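Mandalate racemase/muconate lactonizing enzyme (Unidentified, PDB 4E4U) probably catalyses a racemization or related isomerization of a carboxylate substrate, as in the mandelate racemase and muconate lactonizing family. Local coordinates at residues A[19-25]-A[311-315]; A[74-78]-A[262-266]. One frame throughout, in Å; residues are numbered along the deposited sequence.

Interaction 1: residues A[19-25]-A[311-315]; sequences GGMYWIF and YNGPV
Gly19 CA sits over one face of the Tyr311 ring, offset toward the rim, 3.8 Å from the ring centroid and 15° off the normal, a CH-pi contact whose donor is backbone. The backbone of Gly19 takes a positive phi, and the side where a CB would stand is already filled by the Trp23 ring. Gly20 N comes obliquely to the ring, 3.5 Å from Tyr311 CE2. Tyr311 reaches the two glycines because its CG stands anti to the backbone N (chi1 -164°), which carries the ring to the Gly19-Gly20 peptide; Leu388 also touches it.

Trp23 then lays its indole under the peptide joining Asn312 to Gly313. Gly313 CA sits over the six-membered ring, 3.6 Å from its centroid, and Asn312 C is above the same face nearer the rim, 3.4 Å from Trp23 NE1. Along the ring edge, Trp23 NE1 donates to Gly19 O at 2.9 Å; the bond is nearly straight and lies in the indole plane, fixing the ring's rotation. His387 is a second donor to that carbonyl. Trp23 CZ3 meets Pro314 CD, with the two side chains crossing at about a right angle.

Phe25 finishes the run, CE1 at 3.6 Å from Val315 CG2 and its edge facing Pro314 CD.

Between the segments the chemistry is therefore dispersion and CH-pi, while Glu39 accepts from Gly313 N, the N-cap of helix 314-325, His343 bonds Asn312 O, and Asn282 holds the Asn312 side chain. One face of Trp23, with Phe25 beside it, packs on the barrel loop, and Tyr311 of that loop covers Gly19 in return.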
loop_
_atom_site.group_PDB
_atom_site.type_symbol
_atom_site.label_atom_id
_atom_site.label_comp_id
_atom_site.label_asym_id
_atom_site.label_seq_id
_atom_site.Cartn_x
_atom_site.Cartn_y
_atom_site.Cartn_z
ATOM N N GLY A 19 0.627 -37.706 -23.161
ATOM C CA GLY A 19 -0.411 -37.420 -22.191
ATOM C C GLY A 19 -0.136 -38.086 -20.855
ATOM O O GLY A 19 -0.996 -38.094 -19.973
ATOM N N GLY A 20 1.059 -38.657 -20.703
ATOM C CA GLY A 20 1.482 -39.182 -19.414
ATOM C C GLY A 20 1.461 -40.693 -19.298
ATOM O O GLY A 20 1.187 -41.397 -20.266
ATOM N N MET A 21 1.751 -41.198 -18.103
ATOM C CA MET A 21 1.875 -42.637 -17.893
ATOM C C MET A 21 0.544 -43.374 -17.734
ATOM O O MET A 21 0.419 -44.524 -18.138
ATOM C CB MET A 21 2.761 -42.912 -16.675
ATOM C CG MET A 21 4.166 -42.331 -16.772
ATOM S SD MET A 21 5.026 -42.852 -18.269
ATOM C CE MET A 21 5.053 -44.626 -18.056
ATOM N N TYR A 22 -0.438 -42.728 -17.121
ATOM C CA TYR A 22 -1.723 -43.376 -16.876
ATOM C C TYR A 22 -2.800 -42.328 -16.721
ATOM O O TYR A 22 -2.518 -41.190 -16.343
ATOM C CB TYR A 22 -1.680 -44.288 -15.633
ATOM C CG TYR A 22 -1.146 -43.588 -14.409
ATOM C CD1 TYR A 22 -1.971 -42.786 -13.620
ATOM C CD2 TYR A 22 0.194 -43.689 -14.060
ATOM C CE1 TYR A 22 -1.475 -42.112 -12.515
ATOM C CE2 TYR A 22 0.696 -43.028 -12.956
ATOM C CZ TYR A 22 -0.135 -42.236 -12.192
ATOM O OH TYR A 22 0.386 -41.582 -11.104
ATOM N N TRP A 23 -4.031 -42.718 -17.018
ATOM C CA TRP A 23 -5.184 -41.846 -16.829
ATOM C C TRP A 23 -6.135 -42.483 -15.831
ATOM O O TRP A 23 -6.391 -43.688 -15.884
ATOM C CB TRP A 23 -5.891 -41.596 -18.161
ATOM C CG TRP A 23 -5.011 -40.932 -19.180
ATOM C CD1 TRP A 23 -3.964 -40.080 -18.935
ATOM C CD2 TRP A 23 -5.082 -41.078 -20.608
ATOM N NE1 TRP A 23 -3.394 -39.680 -20.124
ATOM C CE2 TRP A 23 -4.061 -40.278 -21.163
ATOM C CE3 TRP A 23 -5.918 -41.803 -21.465
ATOM C CZ2 TRP A 23 -3.843 -40.197 -22.542
ATOM C CZ3 TRP A 23 -5.704 -41.713 -22.836
ATOM C CH2 TRP A 23 -4.678 -40.917 -23.359
ATOM N N ILE A 24 -6.643 -41.665 -14.913
ATOM C CA ILE A 24 -7.507 -42.148 -13.847
ATOM C C ILE A 24 -8.956 -41.799 -14.147
ATOM O O ILE A 24 -9.342 -40.629 -14.065
ATOM C CB ILE A 24 -7.119 -41.521 -12.491
ATOM C CG1 ILE A 24 -5.640 -41.762 -12.183
ATOM C CG2 ILE A 24 -7.996 -42.081 -11.386
ATOM C CD1 ILE A 24 -5.137 -40.981 -10.974
ATOM N N PHE A 25 -9.760 -42.806 -14.482
ATOM C CA PHE A 25 -11.167 -42.577 -14.796
ATOM C C PHE A 25 -12.069 -43.103 -13.694
ATOM O O PHE A 25 -11.762 -44.114 -13.060
ATOM C CB PHE A 25 -11.555 -43.254 -16.118
ATOM C CG PHE A 25 -10.756 -42.786 -17.302
ATOM C CD1 PHE A 25 -10.786 -41.457 -17.704
ATOM C CD2 PHE A 25 -9.990 -43.687 -18.033
ATOM C CE1 PHE A 25 -10.051 -41.033 -18.804
ATOM C CE2 PHE A 25 -9.264 -43.269 -19.129
ATOM C CZ PHE A 25 -9.287 -41.941 -19.514
ATOM N N TYR A 311 -3.029 -32.425 -19.817
ATOM C CA TYR A 311 -1.978 -33.415 -20.019
ATOM C C TYR A 311 -2.466 -34.713 -19.406
ATOM O O TYR A 311 -1.937 -35.198 -18.403
ATOM C CB TYR A 311 -0.632 -32.990 -19.411
ATOM C CG TYR A 311 0.498 -33.833 -19.964
ATOM C CD1 TYR A 311 0.866 -33.731 -21.302
ATOM C CD2 TYR A 311 1.169 -34.759 -19.172
ATOM C CE1 TYR A 311 1.874 -34.511 -21.835
ATOM C CE2 TYR A 311 2.192 -35.547 -19.702
ATOM C CZ TYR A 311 2.538 -35.411 -21.031
ATOM O OH TYR A 311 3.544 -36.184 -21.569
ATOM N N ASN A 312 -3.503 -35.264 -20.020
ATOM C CA ASN A 312 -4.245 -36.375 -19.450
ATOM C C ASN A 312 -5.210 -36.884 -20.515
ATOM O O ASN A 312 -5.020 -36.583 -21.701
ATOM C CB ASN A 312 -4.931 -35.986 -18.117
ATOM C CG ASN A 312 -5.731 -34.696 -18.200
ATOM O OD1 ASN A 312 -5.186 -33.588 -18.099
ATOM N ND2 ASN A 312 -7.040 -34.833 -18.346
ATOM N N GLY A 313 -6.232 -37.638 -20.110
ATOM C CA GLY A 313 -7.083 -38.351 -21.049
ATOM C C GLY A 313 -8.197 -37.535 -21.682
ATOM O O GLY A 313 -8.363 -36.344 -21.402
ATOM N N PRO A 314 -8.982 -38.183 -22.549
ATOM C CA PRO A 314 -10.019 -37.467 -23.294
ATOM C C PRO A 314 -11.264 -37.164 -22.467
ATOM O O PRO A 314 -12.087 -36.365 -22.899
ATOM C CB PRO A 314 -10.358 -38.435 -24.434
ATOM C CG PRO A 314 -10.064 -39.776 -23.853
ATOM C CD PRO A 314 -8.850 -39.579 -22.995
ATOM N N VAL A 315 -11.412 -37.783 -21.300
ATOM C CA VAL A 315 -12.568 -37.476 -20.460
ATOM C C VAL A 315 -12.376 -36.109 -19.796
ATOM O O VAL A 315 -13.267 -35.257 -19.839
ATOM C CB VAL A 315 -12.850 -38.587 -19.428
ATOM C CG1 VAL A 315 -13.946 -38.154 -18.462
ATOM C CG2 VAL A 315 -13.235 -39.891 -20.142
#

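Interaction 2: residues A[74-78]-A[262-266]; sequences FRQAY and TTKYE
Tyr78 and Tyr265 form the aromatic pair between helix 70-79 and segment 262-266. Their planes are 21° apart and the centroids 5.4 Å, so the rings are slid past each other and barely overlap. What touches is the outer end of Tyr78: its CZ is 3.6 Å from Tyr265 CE2, and its OH comes to 3.2 Å from Tyr265 CD2.

Apolar packing continues at Thr263, whose methyl CG2 touches two aromatic rings one helical turn apart. It meets the edge of Phe74 at CZ, 4.0 Å away, and lies slightly farther from Tyr78 CE1. Both aromatics have CG anti to the backbone N (chi1 178° and -177°), which sends the rings off helix 70-79 side by side. Met91 of helix 88-109 also packs on Phe74 and Thr263.

The polar links are slighter. Arg75 NH1 gives a weak, bent hydrogen bond to Tyr265 OH, 3.0 Å long, with the guanidinium nearly perpendicular to the phenol ring. The same NH1 and Lys264 NZ both donate to one water, which bridges two like charges 4.8 Å apart. Each cation has a stronger partner elsewhere: Lys264 forms a salt bridge with Glu291, and Arg75 NE bonds Ala173 O of a second subunit. Lys264 NZ also approaches Phe74 CE2 to 3.7 Å.

Here a helix of the N-terminal capping domain packs against a helix of the C-terminal barrel, where two other subunits also pack, in the two-domain architecture of the enolase superfamily.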
loop_
_atom_site.group_PDB
_atom_site.type_symbol
_atom_site.label_atom_id
_atom_site.label_comp_id
_atom_site.label_asym_id
_atom_site.label_seq_id
_atom_site.Cartn_x
_atom_site.Cartn_y
_atom_site.Cartn_z
ATOM N N PHE A 74 -18.662 -30.683 -3.334
ATOM C CA PHE A 74 -17.425 -29.937 -3.184
ATOM C C PHE A 74 -17.167 -29.585 -1.714
ATOM O O PHE A 74 -16.066 -29.810 -1.201
ATOM C CB PHE A 74 -17.401 -28.672 -4.046
ATOM C CG PHE A 74 -16.144 -27.873 -3.866
ATOM C CD1 PHE A 74 -15.015 -28.154 -4.621
ATOM C CD2 PHE A 74 -16.065 -26.893 -2.885
ATOM C CE1 PHE A 74 -13.838 -27.444 -4.432
ATOM C CE2 PHE A 74 -14.897 -26.186 -2.684
ATOM C CZ PHE A 74 -13.781 -26.460 -3.449
ATOM N N ARG A 75 -18.174 -29.030 -1.038
ATOM C CA ARG A 75 -17.981 -28.610 0.349
ATOM C C ARG A 75 -17.637 -29.788 1.252
ATOM O O ARG A 75 -16.791 -29.659 2.139
ATOM C CB ARG A 75 -19.206 -27.867 0.901
ATOM C CG ARG A 75 -19.501 -26.510 0.250
ATOM C CD ARG A 75 -18.321 -25.545 0.273
ATOM N NE ARG A 75 -17.773 -25.340 1.608
ATOM C CZ ARG A 75 -16.779 -24.500 1.879
ATOM N NH1 ARG A 75 -16.255 -23.759 0.909
ATOM N NH2 ARG A 75 -16.317 -24.390 3.121
ATOM N N GLN A 76 -18.289 -30.930 1.048
ATOM C CA GLN A 76 -17.993 -32.090 1.885
ATOM C C GLN A 76 -16.561 -32.572 1.665
ATOM O O GLN A 76 -15.844 -32.872 2.617
ATOM C CB GLN A 76 -18.974 -33.242 1.627
ATOM C CG GLN A 76 -20.440 -32.917 1.895
ATOM C CD GLN A 76 -20.729 -32.501 3.324
ATOM O OE1 GLN A 76 -20.188 -33.066 4.279
ATOM N NE2 GLN A 76 -21.620 -31.525 3.481
ATOM N N ALA A 77 -16.148 -32.658 0.407
ATOM C CA ALA A 77 -14.797 -33.114 0.097
ATOM C C ALA A 77 -13.743 -32.133 0.606
ATOM O O ALA A 77 -12.744 -32.526 1.206
ATOM C CB ALA A 77 -14.643 -33.329 -1.404
ATOM N N TYR A 78 -13.977 -30.849 0.343
ATOM C CA TYR A 78 -13.085 -29.774 0.756
ATOM C C TYR A 78 -12.891 -29.730 2.271
ATOM O O TYR A 78 -11.842 -29.319 2.754
ATOM C CB TYR A 78 -13.657 -28.443 0.240
ATOM C CG TYR A 78 -12.824 -27.212 0.513
ATOM C CD1 TYR A 78 -11.613 -27.009 -0.131
ATOM C CD2 TYR A 78 -13.267 -26.234 1.391
ATOM C CE1 TYR A 78 -10.866 -25.878 0.093
ATOM C CE2 TYR A 78 -12.520 -25.096 1.633
ATOM C CZ TYR A 78 -11.315 -24.923 0.982
ATOM O OH TYR A 78 -10.548 -23.798 1.196
ATOM N N THR A 262 -5.301 -25.264 -7.254
ATOM C CA THR A 262 -6.600 -25.885 -7.083
ATOM C C THR A 262 -7.513 -25.007 -6.235
ATOM O O THR A 262 -7.056 -24.346 -5.300
ATOM C CB THR A 262 -6.474 -27.298 -6.464
ATOM O OG1 THR A 262 -7.772 -27.898 -6.400
ATOM C CG2 THR A 262 -5.834 -27.247 -5.069
ATOM N N THR A 263 -8.804 -25.037 -6.565
ATOM C CA THR A 263 -9.877 -24.246 -5.949
ATOM C C THR A 263 -9.839 -22.755 -6.258
ATOM O O THR A 263 -8.786 -22.170 -6.546
ATOM C CB THR A 263 -9.997 -24.401 -4.400
ATOM O OG1 THR A 263 -9.074 -23.526 -3.726
ATOM C CG2 THR A 263 -9.819 -25.849 -3.946
ATOM N N LYS A 264 -11.012 -22.140 -6.151
ATOM C CA LYS A 264 -11.150 -20.704 -6.329
ATOM C C LYS A 264 -10.327 -19.915 -5.312
ATOM O O LYS A 264 -9.920 -18.796 -5.591
ATOM C CB LYS A 264 -12.621 -20.315 -6.234
ATOM C CG LYS A 264 -13.270 -20.674 -4.902
ATOM C CD LYS A 264 -14.793 -20.632 -5.025
ATOM C CE LYS A 264 -15.494 -21.208 -3.804
ATOM N NZ LYS A 264 -15.233 -22.676 -3.656
ATOM N N TYR A 265 -10.072 -20.491 -4.142
ATOM C CA TYR A 265 -9.323 -19.779 -3.110
ATOM C C TYR A 265 -7.872 -19.527 -3.523
ATOM O O TYR A 265 -7.320 -18.462 -3.262
ATOM C CB TYR A 265 -9.394 -20.536 -1.787
ATOM C CG TYR A 265 -10.815 -20.759 -1.329
ATOM C CD1 TYR A 265 -11.586 -19.700 -0.858
ATOM C CD2 TYR A 265 -11.393 -22.023 -1.370
ATOM C CE1 TYR A 265 -12.896 -19.898 -0.440
ATOM C CE2 TYR A 265 -12.699 -22.227 -0.954
ATOM C CZ TYR A 265 -13.439 -21.166 -0.488
ATOM O OH TYR A 265 -14.731 -21.379 -0.078
ATOM N N GLU A 266 -7.258 -20.503 -4.186
ATOM C CA GLU A 266 -5.884 -20.340 -4.649
ATOM C C GLU A 266 -5.798 -19.389 -5.833
ATOM O O GLU A 266 -4.890 -18.563 -5.913
ATOM C CB GLU A 266 -5.247 -21.691 -4.980
ATOM C CG GLU A 266 -5.040 -22.534 -3.744
ATOM C CD GLU A 266 -4.261 -23.820 -3.986
ATOM O OE1 GLU A 266 -3.748 -24.043 -5.109
ATOM O OE2 GLU A 266 -4.156 -24.614 -3.026
HETATM O O HOH W 1 -17.231 -23.397 -1.897
#

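Both contacts join the N-terminal domain to the C-terminal barrel, yet they use different elements of each and do not touch: their centres are about 22 Å apart. Interaction 1 lies deeper, its centre about 10 Å from the chain centre, where a sheet strand and its preceding loop meet the loop leading into a barrel helix; no other subunit reaches it. Interaction 2 is also buried, but centred about 18 Å from the chain centre, joining helix to helix with two neighbouring subunits packed on it. The chemistry follows: ring faces against backbone plus apolar packing in 19-25 with 311-315, against side-chain ends, a bridging water and polar side chains that also reach another subunit in 74-78 with 262-266.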